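Local coordinates for protein N-alpha-acetyltransferase (Sulfolobus solfataricus P2, PDB 4R3L) that transfers the acetyl group of acetyl-CoA to the free alpha-amino group of protein N-termini, with a preference for those starting in serine, at residues Ser75-Val89 with Met115-Glu127. Sequence-based numbering, arbitrary orientation.
Sequences SNIKQLPSLVRKGHV and MKNDYNAEEIYLE
The Y125 ring stacks on the imidazole of H88, with centroids 4.1 Å apart and planes 20° off parallel. The overlap is offset: CZ of Y125 sits over the rim of the imidazole. With CG placed between its own backbone N and carbonyl carbon (chi1 75°), the tyrosine ring is brought back over the neighbouring strand. E71 of strand 61-72 hydrogen-bonds to both Y125 OH and H88 ND1, which is likely to hold the two rings in place. At its other nitrogen, H88 NE2 donates to E127 OE1 at 2.8 Å, near the ring plane and on the syn side of the carboxylate. Replacing H88 with an alanine is likely to leave the E127 carboxylate without this donor and one face of the Y125 ring without its stacking partner. E123 carries the loop end of the contact. Its OE2 accepts from the backbone N of N76 at 3.1 Å, again through the syn lone pair. The aliphatic part of K86 runs alongside E123, while its NZ bonds to F74 O. R85 reaches across to Y119, where NE and NH2 both donate to its O, side-on. Between the strands, G87 N bonds to E123 O, and G87 O accepts from Y125 N at 2.9 Å. Strands 83-94 and 123-129 run parallel, joined through helix 103-119 in the beta-alpha-beta unit of the GNAT fold, and H88 and E127 are zinc-binding residues of this enzyme.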
loop_
_atom_site.group_PDB
_atom_site.type_symbol
_atom_site.label_atom_id
_atom_site.label_comp_id
_atom_site.label_asym_id
_atom_site.label_seq_id
_atom_site.Cartn_x
_atom_site.Cartn_y
_atom_site.Cartn_z
ATOM N N SER A 75 -1.671 17.606 5.519
ATOM C CA SER A 75 -2.149 16.452 6.265
ATOM C C SER A 75 -3.606 16.159 5.932
ATOM O O SER A 75 -4.393 17.080 5.719
ATOM C CB SER A 75 -1.987 16.698 7.767
ATOM O OG SER A 75 -2.655 15.700 8.516
ATOM N N ASN A 76 -3.974 14.884 5.861
ATOM C CA ASN A 76 -5.373 14.538 5.635
ATOM C C ASN A 76 -6.001 14.038 6.921
ATOM O O ASN A 76 -7.111 13.510 6.923
ATOM C CB ASN A 76 -5.513 13.500 4.519
ATOM C CG ASN A 76 -4.546 12.360 4.667
ATOM O OD1 ASN A 76 -4.456 11.754 5.728
ATOM N ND2 ASN A 76 -3.810 12.060 3.602
ATOM N N ILE A 77 -5.272 14.214 8.015
ATOM C CA ILE A 77 -5.785 13.919 9.341
ATOM C C ILE A 77 -6.153 15.211 10.066
ATOM O O ILE A 77 -7.207 15.305 10.691
ATOM C CB ILE A 77 -4.769 13.129 10.184
ATOM C CG1 ILE A 77 -4.358 11.850 9.446
ATOM C CG2 ILE A 77 -5.359 12.799 11.543
ATOM C CD1 ILE A 77 -3.509 10.879 10.274
ATOM N N LYS A 78 -5.288 16.213 9.960
ATOM C CA LYS A 78 -5.482 17.467 10.683
ATOM C C LYS A 78 -6.618 18.329 10.127
ATOM O O LYS A 78 -6.792 18.453 8.911
ATOM C CB LYS A 78 -4.180 18.266 10.692
ATOM C CG LYS A 78 -3.220 17.835 11.784
ATOM C CD LYS A 78 -1.858 18.490 11.626
ATOM C CE LYS A 78 -0.940 18.118 12.775
ATOM N NZ LYS A 78 -0.891 16.647 12.994
ATOM N N GLN A 79 -7.381 18.921 11.042
ATOM C CA GLN A 79 -8.490 19.808 10.705
ATOM C C GLN A 79 -8.013 21.039 9.940
ATOM O O GLN A 79 -8.672 21.504 9.008
ATOM C CB GLN A 79 -9.224 20.251 11.974
ATOM C CG GLN A 79 -9.896 19.131 12.760
ATOM C CD GLN A 79 -8.945 18.416 13.703
ATOM O OE1 GLN A 79 -7.755 18.731 13.765
ATOM N NE2 GLN A 79 -9.470 17.451 14.451
ATOM N N LEU A 80 -6.860 21.556 10.350
ATOM C CA LEU A 80 -6.302 22.783 9.799
ATOM C C LEU A 80 -5.255 22.486 8.729
ATOM O O LEU A 80 -4.542 21.484 8.832
ATOM C CB LEU A 80 -5.679 23.603 10.924
ATOM C CG LEU A 80 -5.515 25.104 10.719
ATOM C CD1 LEU A 80 -6.849 25.809 10.904
ATOM C CD2 LEU A 80 -4.488 25.623 11.693
ATOM N N PRO A 81 -5.162 23.345 7.691
ATOM C CA PRO A 81 -4.080 23.208 6.704
ATOM C C PRO A 81 -2.697 23.177 7.361
ATOM O O PRO A 81 -2.209 24.196 7.855
ATOM C CB PRO A 81 -4.251 24.450 5.824
ATOM C CG PRO A 81 -5.712 24.740 5.888
ATOM C CD PRO A 81 -6.124 24.395 7.302
ATOM N N SER A 82 -2.088 21.993 7.360
ATOM C CA SER A 82 -0.803 21.744 8.015
ATOM C C SER A 82 0.074 20.865 7.123
ATOM O O SER A 82 -0.361 19.793 6.706
ATOM C CB SER A 82 -1.030 21.075 9.372
ATOM O OG SER A 82 0.178 20.579 9.920
ATOM N N LEU A 83 1.296 21.310 6.831
ATOM C CA LEU A 83 2.190 20.567 5.936
ATOM C C LEU A 83 2.982 19.477 6.653
ATOM O O LEU A 83 3.656 19.744 7.642
ATOM C CB LEU A 83 3.161 21.522 5.240
ATOM C CG LEU A 83 2.532 22.496 4.240
ATOM C CD1 LEU A 83 3.511 23.609 3.880
ATOM C CD2 LEU A 83 2.067 21.769 2.986
ATOM N N VAL A 84 2.906 18.250 6.139
ATOM C CA VAL A 84 3.560 17.101 6.766
ATOM C C VAL A 84 4.169 16.157 5.725
ATOM O O VAL A 84 3.788 16.174 4.552
ATOM C CB VAL A 84 2.567 16.284 7.632
ATOM C CG1 VAL A 84 2.010 17.117 8.780
ATOM C CG2 VAL A 84 1.431 15.739 6.770
ATOM N N ARG A 85 5.119 15.334 6.152
ATOM C CA ARG A 85 5.602 14.235 5.314
ATOM C C ARG A 85 4.642 13.055 5.428
ATOM O O ARG A 85 4.260 12.668 6.536
ATOM C CB ARG A 85 7.010 13.801 5.725
ATOM C CG ARG A 85 8.032 14.915 5.680
ATOM C CD ARG A 85 8.808 14.883 4.391
ATOM N NE ARG A 85 9.500 13.612 4.203
ATOM C CZ ARG A 85 10.456 13.422 3.300
ATOM N NH1 ARG A 85 10.824 14.432 2.523
ATOM N NH2 ARG A 85 11.046 12.237 3.175
ATOM N N LYS A 86 4.246 12.492 4.289
ATOM C CA LYS A 86 3.218 11.457 4.271
ATOM C C LYS A 86 3.698 10.217 3.530
ATOM O O LYS A 86 4.340 10.330 2.484
ATOM C CB LYS A 86 1.942 11.972 3.588
ATOM C CG LYS A 86 1.405 13.290 4.122
ATOM C CD LYS A 86 0.159 13.738 3.356
ATOM C CE LYS A 86 0.494 14.358 1.998
ATOM N NZ LYS A 86 -0.728 14.961 1.388
ATOM N N GLY A 87 3.361 9.039 4.047
ATOM C CA GLY A 87 3.587 7.816 3.303
ATOM C C GLY A 87 2.249 7.372 2.740
ATOM O O GLY A 87 1.232 7.420 3.416
ATOM N N HIS A 88 2.252 6.975 1.478
ATOM C CA HIS A 88 1.024 6.673 0.768
ATOM C C HIS A 88 1.139 5.256 0.248
ATOM O O HIS A 88 2.076 4.950 -0.483
ATOM C CB HIS A 88 0.842 7.692 -0.367
ATOM C CG HIS A 88 -0.447 7.572 -1.124
ATOM N ND1 HIS A 88 -0.774 8.427 -2.150
ATOM C CD2 HIS A 88 -1.491 6.715 -0.994
ATOM C CE1 HIS A 88 -1.968 8.105 -2.627
ATOM N NE2 HIS A 88 -2.418 7.066 -1.950
ATOM N N VAL A 89 0.217 4.378 0.624
ATOM C CA VAL A 89 0.228 3.030 0.061
ATOM C C VAL A 89 -0.437 3.066 -1.286
ATOM O O VAL A 89 -1.635 3.308 -1.366
ATOM C CB VAL A 89 -0.529 2.000 0.947
ATOM C CG1 VAL A 89 -0.440 0.596 0.331
ATOM C CG2 VAL A 89 0.009 2.011 2.373
ATOM N N MET A 115 8.640 4.040 6.185
ATOM C CA MET A 115 8.086 5.378 5.994
ATOM C C MET A 115 8.450 6.286 7.173
ATOM O O MET A 115 8.875 7.430 6.991
ATOM C CB MET A 115 6.570 5.315 5.839
ATOM C CG MET A 115 6.110 4.656 4.562
ATOM S SD MET A 115 4.333 4.437 4.650
ATOM C CE MET A 115 3.976 3.797 3.017
ATOM N N LYS A 116 8.308 5.759 8.383
ATOM C CA LYS A 116 8.652 6.526 9.573
ATOM C C LYS A 116 10.155 6.776 9.705
ATOM O O LYS A 116 10.579 7.908 9.912
ATOM C CB LYS A 116 8.144 5.826 10.835
ATOM C CG LYS A 116 8.288 6.683 12.090
ATOM C CD LYS A 116 7.799 5.963 13.340
ATOM C CE LYS A 116 8.564 4.670 13.555
ATOM N NZ LYS A 116 10.048 4.868 13.509
ATOM N N ASN A 117 10.957 5.721 9.589
ATOM C CA ASN A 117 12.372 5.804 9.949
ATOM C C ASN A 117 13.272 6.274 8.822
ATOM O O ASN A 117 14.234 7.011 9.046
ATOM C CB ASN A 117 12.869 4.447 10.453
ATOM C CG ASN A 117 12.329 4.106 11.824
ATOM O OD1 ASN A 117 11.852 4.980 12.551
ATOM N ND2 ASN A 117 12.401 2.831 12.187
ATOM N N ASP A 118 12.960 5.838 7.609
ATOM C CA ASP A 118 13.763 6.175 6.445
ATOM C C ASP A 118 13.338 7.502 5.823
ATOM O O ASP A 118 14.165 8.240 5.282
ATOM C CB ASP A 118 13.662 5.069 5.391
ATOM C CG ASP A 118 14.318 3.782 5.827
ATOM O OD1 ASP A 118 15.427 3.853 6.382
ATOM O OD2 ASP A 118 13.725 2.700 5.609
ATOM N N TYR A 119 12.045 7.801 5.900
ATOM C CA TYR A 119 11.480 8.905 5.134
ATOM C C TYR A 119 10.806 9.973 5.994
ATOM O O TYR A 119 10.219 10.916 5.461
ATOM C CB TYR A 119 10.471 8.366 4.115
ATOM C CG TYR A 119 11.089 7.459 3.070
ATOM C CD1 TYR A 119 11.919 7.973 2.077
ATOM C CD2 TYR A 119 10.829 6.094 3.066
ATOM C CE1 TYR A 119 12.486 7.146 1.122
ATOM C CE2 TYR A 119 11.381 5.268 2.121
ATOM C CZ TYR A 119 12.208 5.792 1.152
ATOM O OH TYR A 119 12.760 4.955 0.211
ATOM N N ASN A 120 10.906 9.822 7.308
ATOM C CA ASN A 120 10.340 10.788 8.259
ATOM C C ASN A 120 8.861 11.109 8.052
ATOM O O ASN A 120 8.420 12.238 8.286
ATOM C CB ASN A 120 11.152 12.080 8.217
ATOM C CG ASN A 120 12.549 11.892 8.759
ATOM O OD1 ASN A 120 12.792 10.990 9.560
ATOM N ND2 ASN A 120 13.475 12.744 8.334
ATOM N N ALA A 121 8.096 10.119 7.607
ATOM C CA ALA A 121 6.656 10.276 7.474
ATOM C C ALA A 121 5.969 10.419 8.833
ATOM O O ALA A 121 6.354 9.765 9.810
ATOM C CB ALA A 121 6.069 9.096 6.701
ATOM N N GLU A 122 4.947 11.267 8.885
ATOM C CA GLU A 122 4.199 11.524 10.113
ATOM C C GLU A 122 2.833 10.832 10.059
ATOM O O GLU A 122 2.169 10.632 11.082
ATOM C CB GLU A 122 4.064 13.047 10.323
ATOM C CG GLU A 122 3.061 13.512 11.378
ATOM C CD GLU A 122 1.643 13.648 10.829
ATOM O OE1 GLU A 122 1.480 13.675 9.590
ATOM O OE2 GLU A 122 0.694 13.716 11.641
ATOM N N GLU A 123 2.419 10.446 8.851
ATOM C CA GLU A 123 1.184 9.696 8.688
ATOM C C GLU A 123 1.301 8.722 7.525
ATOM O O GLU A 123 2.146 8.892 6.655
ATOM C CB GLU A 123 -0.000 10.633 8.471
ATOM C CG GLU A 123 0.057 11.467 7.193
ATOM C CD GLU A 123 -1.334 11.827 6.698
ATOM O OE1 GLU A 123 -2.130 10.891 6.476
ATOM O OE2 GLU A 123 -1.643 13.029 6.546
ATOM N N ILE A 124 0.469 7.687 7.536
ATOM C CA ILE A 124 0.383 6.774 6.407
ATOM C C ILE A 124 -1.067 6.790 5.978
ATOM O O ILE A 124 -1.956 6.842 6.819
ATOM C CB ILE A 124 0.850 5.327 6.751
ATOM C CG1 ILE A 124 0.594 4.382 5.577
ATOM C CG2 ILE A 124 0.115 4.776 7.979
ATOM C CD1 ILE A 124 1.199 3.000 5.731
ATOM N N TYR A 125 -1.320 6.794 4.676
ATOM C CA TYR A 125 -2.692 6.694 4.223
ATOM C C TYR A 125 -2.808 5.933 2.913
ATOM O O TYR A 125 -1.806 5.597 2.268
ATOM C CB TYR A 125 -3.312 8.087 4.067
ATOM C CG TYR A 125 -2.847 8.853 2.845
ATOM C CD1 TYR A 125 -3.654 8.960 1.722
ATOM C CD2 TYR A 125 -1.606 9.471 2.820
ATOM C CE1 TYR A 125 -3.252 9.664 0.620
ATOM C CE2 TYR A 125 -1.189 10.188 1.706
ATOM C CZ TYR A 125 -2.017 10.275 0.612
ATOM O OH TYR A 125 -1.612 10.974 -0.497
ATOM N N LEU A 126 -4.049 5.665 2.535
ATOM C CA LEU A 126 -4.339 4.877 1.354
ATOM C C LEU A 126 -5.776 5.109 0.953
ATOM O O LEU A 126 -6.553 5.690 1.714
ATOM C CB LEU A 126 -4.093 3.390 1.624
ATOM C CG LEU A 126 -4.867 2.824 2.822
ATOM C CD1 LEU A 126 -6.297 2.361 2.475
ATOM C CD2 LEU A 126 -4.091 1.698 3.486
ATOM N N GLU A 127 -6.124 4.631 -0.231
ATOM C CA GLU A 127 -7.507 4.633 -0.688
ATOM C C GLU A 127 -8.008 3.190 -0.791
ATOM O O GLU A 127 -7.255 2.304 -1.189
ATOM C CB GLU A 127 -7.621 5.341 -2.039
ATOM C CG GLU A 127 -7.499 6.861 -1.984
ATOM C CD GLU A 127 -6.070 7.359 -1.969
ATOM O OE1 GLU A 127 -5.171 6.645 -2.462
ATOM O OE2 GLU A 127 -5.844 8.486 -1.472
HETATM O O HOH W 1 -4.212 3.745 -2.034
#